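PDB 2CW5: (R)-S-adenosyl-L-methionine hydrolase from Thermus thermophilus, which hydrolyses S-adenosyl-L-methionine to adenosine and L-methionine, with no chlorinase or fluorinase activity. Local coordinates for residues 65-70 with 94-99; 78-83 with 161-166; 113-118 with 134-139. All blocks are in the same frame, centred on the assembly; numbering follows the deposited sequence.

Interaction 1: residues 65-70 with 94-99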
# COMPACT_ATOMS: atom_id res chain seq x y z
N VAL C 65 2.27 18.53 -7.67
CA VAL C 65 3.06 17.39 -7.23
C VAL C 65 3.40 17.55 -5.75
O VAL C 65 4.25 18.37 -5.39
CB VAL C 65 4.39 17.28 -8.03
CG1 VAL C 65 5.16 16.03 -7.59
CG2 VAL C 65 4.10 17.24 -9.52
N LEU C 66 2.70 16.79 -4.92
CA LEU C 66 2.89 16.79 -3.48
C LEU C 66 3.85 15.65 -3.15
O LEU C 66 3.54 14.49 -3.39
CB LEU C 66 1.54 16.58 -2.78
CG LEU C 66 1.54 16.38 -1.26
CD1 LEU C 66 2.17 17.58 -0.58
CD2 LEU C 66 0.11 16.18 -0.78
N ALA C 67 5.01 15.99 -2.62
CA ALA C 67 5.99 14.97 -2.28
C ALA C 67 6.54 15.22 -0.89
O ALA C 67 7.15 16.25 -0.63
CB ALA C 67 7.13 14.98 -3.30
N VAL C 68 6.32 14.26 0.01
CA VAL C 68 6.78 14.40 1.38
C VAL C 68 7.77 13.31 1.79
O VAL C 68 7.37 12.16 2.01
CB VAL C 68 5.60 14.38 2.37
CG1 VAL C 68 6.10 14.61 3.80
CG2 VAL C 68 4.59 15.46 1.98
N VAL C 69 9.04 13.68 1.86
CA VAL C 69 10.13 12.77 2.25
C VAL C 69 11.19 13.62 2.96
O VAL C 69 11.67 14.60 2.41
CB VAL C 69 10.80 12.11 1.02
CG1 VAL C 69 11.92 11.18 1.49
CG2 VAL C 69 9.78 11.34 0.20
N ASP C 70 11.56 13.24 4.18
CA ASP C 70 12.57 13.99 4.92
C ASP C 70 13.64 13.09 5.51
O ASP C 70 14.84 13.33 5.24
CB ASP C 70 11.93 14.79 6.05
CG ASP C 70 10.93 15.81 5.55
OD1 ASP C 70 9.94 15.40 4.92
OD2 ASP C 70 11.14 17.02 5.79
N GLY C 94 15.99 19.38 -1.56
CA GLY C 94 16.55 18.83 -2.78
C GLY C 94 15.77 17.68 -3.40
O GLY C 94 16.16 17.16 -4.44
N LEU C 95 14.69 17.29 -2.74
CA LEU C 95 13.83 16.22 -3.22
C LEU C 95 13.43 16.41 -4.69
O LEU C 95 13.39 15.45 -5.47
CB LEU C 95 12.56 16.17 -2.35
CG LEU C 95 11.37 15.30 -2.79
CD1 LEU C 95 11.82 13.86 -2.94
CD2 LEU C 95 10.26 15.41 -1.76
N PHE C 96 13.15 17.66 -5.07
CA PHE C 96 12.72 17.99 -6.43
C PHE C 96 13.84 18.30 -7.44
O PHE C 96 13.55 18.74 -8.55
CB PHE C 96 11.77 19.19 -6.38
CG PHE C 96 10.47 18.93 -5.64
CD1 PHE C 96 9.51 18.08 -6.17
CD2 PHE C 96 10.21 19.57 -4.43
CE1 PHE C 96 8.30 17.86 -5.51
CE2 PHE C 96 9.00 19.36 -3.75
CZ PHE C 96 8.04 18.50 -4.30
N THR C 97 15.10 18.06 -7.06
CA THR C 97 16.24 18.36 -7.93
C THR C 97 16.14 17.89 -9.38
O THR C 97 16.32 18.68 -10.32
CB THR C 97 17.55 17.79 -7.33
OG1 THR C 97 17.78 18.37 -6.04
CG2 THR C 97 18.73 18.11 -8.24
N LEU C 98 15.88 16.61 -9.57
CA LEU C 98 15.78 16.05 -10.92
C LEU C 98 14.54 16.56 -11.66
O LEU C 98 14.60 16.89 -12.85
CB LEU C 98 15.80 14.52 -10.85
CG LEU C 98 17.14 13.99 -10.31
CD1 LEU C 98 17.09 12.47 -10.21
CD2 LEU C 98 18.29 14.43 -11.22
N ALA C 99 13.41 16.64 -10.96
CA ALA C 99 12.19 17.15 -11.57
C ALA C 99 12.46 18.54 -12.13
O ALA C 99 12.02 18.89 -13.22
CB ALA C 99 11.08 17.23 -10.53

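Interaction 2: residues 78-83 with 161-166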
# COMPACT_ATOMS: atom_id res chain seq x y z
N ARG C 78 12.64 23.67 5.85
CA ARG C 78 11.72 24.69 5.26
C ARG C 78 10.71 24.03 4.33
O ARG C 78 11.07 23.22 3.47
CB ARG C 78 12.55 25.73 4.50
CG ARG C 78 11.71 26.83 3.87
CD ARG C 78 12.56 28.00 3.39
NE ARG C 78 13.35 27.71 2.20
CZ ARG C 78 13.95 28.63 1.46
NH1 ARG C 78 13.85 29.91 1.80
NH2 ARG C 78 14.64 28.29 0.38
N ALA C 79 9.43 24.38 4.50
CA ALA C 79 8.36 23.84 3.67
C ALA C 79 8.06 24.83 2.55
O ALA C 79 7.78 26.00 2.81
CB ALA C 79 7.11 23.60 4.51
N VAL C 80 8.10 24.37 1.30
CA VAL C 80 7.86 25.27 0.18
C VAL C 80 6.95 24.76 -0.93
O VAL C 80 6.58 23.59 -0.98
CB VAL C 80 9.19 25.67 -0.52
CG1 VAL C 80 10.12 26.35 0.46
CG2 VAL C 80 9.86 24.42 -1.11
N ALA C 81 6.59 25.69 -1.80
CA ALA C 81 5.79 25.42 -2.98
C ALA C 81 6.61 26.12 -4.06
O ALA C 81 7.02 27.27 -3.88
CB ALA C 81 4.43 26.06 -2.85
N ALA C 82 6.88 25.42 -5.16
CA ALA C 82 7.65 25.98 -6.27
C ALA C 82 6.78 25.85 -7.52
O ALA C 82 6.18 24.80 -7.75
CB ALA C 82 8.96 25.22 -6.45
N LEU C 83 6.74 26.90 -8.33
CA LEU C 83 5.89 26.92 -9.52
C LEU C 83 6.64 26.94 -10.85
O LEU C 83 7.49 27.80 -11.08
CB LEU C 83 4.96 28.13 -9.45
CG LEU C 83 4.28 28.41 -8.11
CD1 LEU C 83 3.66 29.81 -8.14
CD2 LEU C 83 3.23 27.36 -7.82
N GLU C 161 16.39 30.94 -6.39
CA GLU C 161 17.81 30.63 -6.27
C GLU C 161 18.16 30.13 -4.87
O GLU C 161 19.21 29.52 -4.67
CB GLU C 161 18.67 31.85 -6.63
CG GLU C 161 18.37 33.13 -5.86
CD GLU C 161 17.34 34.01 -6.55
OE1 GLU C 161 17.31 35.23 -6.25
OE2 GLU C 161 16.56 33.50 -7.39
N THR C 162 17.27 30.38 -3.90
CA THR C 162 17.51 29.93 -2.53
C THR C 162 17.06 28.48 -2.31
O THR C 162 17.35 27.89 -1.27
CB THR C 162 16.79 30.83 -1.50
OG1 THR C 162 15.37 30.64 -1.59
CG2 THR C 162 17.13 32.30 -1.75
N LEU C 163 16.36 27.91 -3.28
CA LEU C 163 15.89 26.53 -3.16
C LEU C 163 17.07 25.56 -3.11
O LEU C 163 18.08 25.75 -3.78
CB LEU C 163 14.96 26.17 -4.32
CG LEU C 163 13.62 26.93 -4.34
CD1 LEU C 163 12.83 26.56 -5.58
CD2 LEU C 163 12.82 26.58 -3.08
N ALA C 164 16.94 24.51 -2.30
CA ALA C 164 18.00 23.52 -2.16
C ALA C 164 18.00 22.50 -3.29
O ALA C 164 16.96 22.16 -3.84
CB ALA C 164 17.87 22.82 -0.82
N ARG C 165 19.19 22.01 -3.64
CA ARG C 165 19.32 21.01 -4.69
C ARG C 165 20.37 20.00 -4.26
O ARG C 165 21.32 20.34 -3.57
CB ARG C 165 19.75 21.67 -6.01
CG ARG C 165 18.62 22.31 -6.83
CD ARG C 165 19.15 22.88 -8.15
NE ARG C 165 18.10 23.24 -9.11
CZ ARG C 165 17.27 24.28 -8.97
NH1 ARG C 165 17.34 25.07 -7.91
NH2 ARG C 165 16.36 24.52 -9.91
N LEU C 166 20.17 18.74 -4.65
CA LEU C 166 21.13 17.70 -4.32
C LEU C 166 22.22 17.76 -5.38
O LEU C 166 21.97 18.24 -6.49
CB LEU C 166 20.47 16.32 -4.34
CG LEU C 166 19.31 16.05 -3.39
CD1 LEU C 166 18.77 14.67 -3.67
CD2 LEU C 166 19.76 16.18 -1.95

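Interaction 3: residues 113-118 with 134-139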
# COMPACT_ATOMS: atom_id res chain seq x y z
N PRO C 113 0.16 27.86 5.65
CA PRO C 113 -1.30 27.77 5.57
C PRO C 113 -1.94 27.48 6.93
O PRO C 113 -1.26 27.08 7.88
CB PRO C 113 -1.51 26.62 4.59
CG PRO C 113 -0.40 25.68 4.98
CD PRO C 113 0.79 26.63 5.12
N PRO C 114 -3.25 27.69 7.04
CA PRO C 114 -3.92 27.42 8.32
C PRO C 114 -3.96 25.91 8.55
O PRO C 114 -4.28 25.14 7.64
CB PRO C 114 -5.31 28.03 8.11
CG PRO C 114 -5.54 27.84 6.65
CD PRO C 114 -4.20 28.23 6.05
N ARG C 115 -3.62 25.49 9.77
CA ARG C 115 -3.61 24.08 10.11
C ARG C 115 -5.02 23.49 10.07
O ARG C 115 -5.98 24.12 10.52
CB ARG C 115 -3.02 23.88 11.51
CG ARG C 115 -2.77 22.42 11.87
CD ARG C 115 -2.27 22.24 13.30
NE ARG C 115 -3.36 22.23 14.28
CZ ARG C 115 -4.05 23.30 14.67
NH1 ARG C 115 -3.77 24.49 14.16
NH2 ARG C 115 -5.02 23.17 15.56
N PRO C 116 -5.16 22.27 9.52
CA PRO C 116 -6.48 21.63 9.44
C PRO C 116 -7.03 21.39 10.85
O PRO C 116 -6.28 21.12 11.78
CB PRO C 116 -6.19 20.34 8.68
CG PRO C 116 -4.77 20.03 9.06
CD PRO C 116 -4.12 21.39 8.97
N ARG C 117 -8.35 21.48 10.99
CA ARG C 117 -9.00 21.29 12.28
C ARG C 117 -9.55 19.88 12.51
O ARG C 117 -10.36 19.39 11.73
CB ARG C 117 -10.14 22.30 12.44
CG ARG C 117 -9.71 23.75 12.39
CD ARG C 117 -8.75 24.07 13.52
NE ARG C 117 -9.27 23.63 14.81
CZ ARG C 117 -8.63 23.77 15.97
NH1 ARG C 117 -9.18 23.34 17.10
NH2 ARG C 117 -7.43 24.33 15.99
N PRO C 118 -9.10 19.21 13.58
CA PRO C 118 -9.60 17.86 13.87
C PRO C 118 -11.09 17.92 14.18
O PRO C 118 -11.53 18.79 14.94
CB PRO C 118 -8.75 17.42 15.06
CG PRO C 118 -8.44 18.73 15.75
CD PRO C 118 -8.11 19.63 14.59
N GLY C 134 3.11 16.71 6.77
CA GLY C 134 2.33 16.33 5.60
C GLY C 134 0.86 16.68 5.78
O GLY C 134 0.19 17.18 4.87
N ARG C 135 0.38 16.41 6.99
CA ARG C 135 -1.01 16.67 7.35
C ARG C 135 -1.32 18.14 7.64
O ARG C 135 -2.28 18.70 7.11
CB ARG C 135 -1.36 15.86 8.61
CG ARG C 135 -2.79 16.03 9.09
CD ARG C 135 -2.99 15.34 10.44
NE ARG C 135 -2.38 16.09 11.54
CZ ARG C 135 -2.07 15.58 12.72
NH1 ARG C 135 -2.29 14.30 12.98
NH2 ARG C 135 -1.54 16.35 13.66
N ASP C 136 -0.50 18.75 8.48
CA ASP C 136 -0.74 20.13 8.90
C ASP C 136 -0.19 21.27 8.05
O ASP C 136 -0.67 22.40 8.19
CB ASP C 136 -0.28 20.30 10.35
CG ASP C 136 -0.93 19.29 11.28
OD1 ASP C 136 -2.15 19.06 11.15
OD2 ASP C 136 -0.23 18.73 12.15
N VAL C 137 0.78 21.00 7.18
CA VAL C 137 1.35 22.04 6.33
C VAL C 137 1.25 21.77 4.83
O VAL C 137 0.69 22.58 4.08
CB VAL C 137 2.85 22.28 6.69
CG1 VAL C 137 3.46 23.33 5.74
CG2 VAL C 137 2.98 22.75 8.13
N PHE C 138 1.78 20.64 4.38
CA PHE C 138 1.76 20.32 2.95
C PHE C 138 0.38 20.05 2.34
O PHE C 138 0.07 20.56 1.27
CB PHE C 138 2.72 19.16 2.67
CG PHE C 138 4.16 19.47 2.99
CD1 PHE C 138 4.81 20.53 2.36
CD2 PHE C 138 4.85 18.72 3.94
CE1 PHE C 138 6.14 20.84 2.68
CE2 PHE C 138 6.18 19.02 4.26
CZ PHE C 138 6.83 20.08 3.62
N ALA C 139 -0.44 19.25 3.03
CA ALA C 139 -1.77 18.93 2.51
C ALA C 139 -2.63 20.17 2.28
O ALA C 139 -3.24 20.33 1.22
CB ALA C 139 -2.49 17.96 3.45
O HOH W 1 -4.09 19.11 12.81

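Interaction 1: residues 65-70 with 94-99
Strand 64-68 and the residue after it, V69, run past the type I turn from G94 to T97; the nearest CA atoms are those of V69 and L95, 7.5 Å apart. V65, A67 and V69 direct their side chains at the turn, and L95 and F96 fill the space in front of them. L95 holds CG anti to the backbone N (chi1 169°), and its CD2 branch lies 3.5 Å from A67 CB, meets the carbonyl O of A67 at 3.4 Å, and also reaches V69 CB. F96 approaches the same alanine: its CZ is 3.8 Å from A67 CB, the ring standing oblique to that methyl, while its CE1 meets V65 CG1 at 4.2 Å. The turn is held by G94 O, which accepts from both T97 N and T97 OG1, the latter at 2.6 Å. N93 ties the two sides indirectly, since its side chain bonds to V69 O and L95 N. Helix 45-55 packs on V65, L95 and F96. No hydrogen bond crosses the contact: it rests on methyl and ring carbons set against one another and against the carbonyl oxygens of V65 and A67, in the core between sheet and helix, beside D70, which probably binds adenosine.

Interaction 2: residues 78-83 with 161-166
L163 and T162 meet A82, V80 and R78 where the loop following strand 157-158 passes over one face of the mixed sheet of the N-terminal alpha/beta domain. The two methyls of L163 are shared between alternate residues of strand 79-83: CD1 lies 4.2 Å from A82 CB, and CD2 lies 4.2 Å from V80 CG2. At the exposed margin the R78 and T162 side chains cross at about a right angle. R78 is extended as far as CD and then bends, chi3 of 73° swinging NE out of line. Its NH2 gives T162 OG1 a nearly straight hydrogen bond of 3.2 Å (160° at the hydrogen), with the oxygen close to the guanidinium plane.

In the next shell, D92 deals with both segments, forming a salt bridge through OD2 to R78 NH2 and accepting from A164 N through OD1. W100 of helix 99-102 packs against both A82 and L163, and A108 of strand 107-110 also touches L163. T162 OG1 is engaged twice: it accepts from R78 NH2 and donates its own proton to the carbonyl O of P159.

Interaction 3: residues 113-118 with 134-139
D136 holds CG anti to its carbonyl carbon (chi1 -55°) and R115 holds CG anti to its backbone N (chi1 -171°), and the two side chains run side by side, pointing the same way. It is the aliphatic part of R115 that touches: its CG lies 3.5 Å from D136 OD1, while the guanidinium is turned 63° from the carboxylate plane and forms no salt bridge with it. P116 crosses D136 at about a right angle, and its CG rests 3.5 Å from the same D136 OD1 and 3.4 Å from R135 O. At the other end P113 CG sits 3.4 Å from V137 O.

The carboxylate is held mainly by its neighbour. R135 forms a side-on salt bridge with it, NE reaching D136 OD1 at 3.0 Å from above the carboxylate plane and NH2 meeting the syn lone pair of OD2 at 3.1 Å. A water donates to both D136 OD1 and P116 O, 2.6 Å from the former, linking helix to loop. R135 also bonds through NH1 to S227 O of the second subunit, where S227 probably binds S-adenosyl-L-methionine, so D136, by holding R135, probably helps to position a side chain reaching that subunit. An alanine at D136 would probably leave R135 NE without its acceptor, cost NH2 its bond to OD2, cut the water from the helix and let the guanidinium turn more freely.

The helix is widened here by a pi-type turn: A139 N bonds to G134 O, and P140 has no N-H to offer. R135 O consequently has no hydrogen-bond partner in the model and is buried under P116. The proline-rich loop therefore packs on helix 133-147 largely through ring and chain carbons set against oxygens, with one water as the polar link across.

How the interactions relate
All three contacts lie in the layers around the mixed sheet that holds strands 64-68 and 79-83. Interactions 1 and 2 are neighbours, with centres 9 Å apart; their segments alternate along the chain, and they join through T97 OG1 and L166 N, 2.8 Å apart and probably hydrogen-bonded. Interaction 3 lies about 18 and 19 Å from the centres of the other two, and residues 113-118 and 134-139 fall between the segments of interaction 2. F138 of helix 133-147 connects it back, packing on L66, V68 and A79. The sheet thus has loop and helix contacts on one side and helix 133-147, which reaches the second subunit of the trimer through R135, on the other.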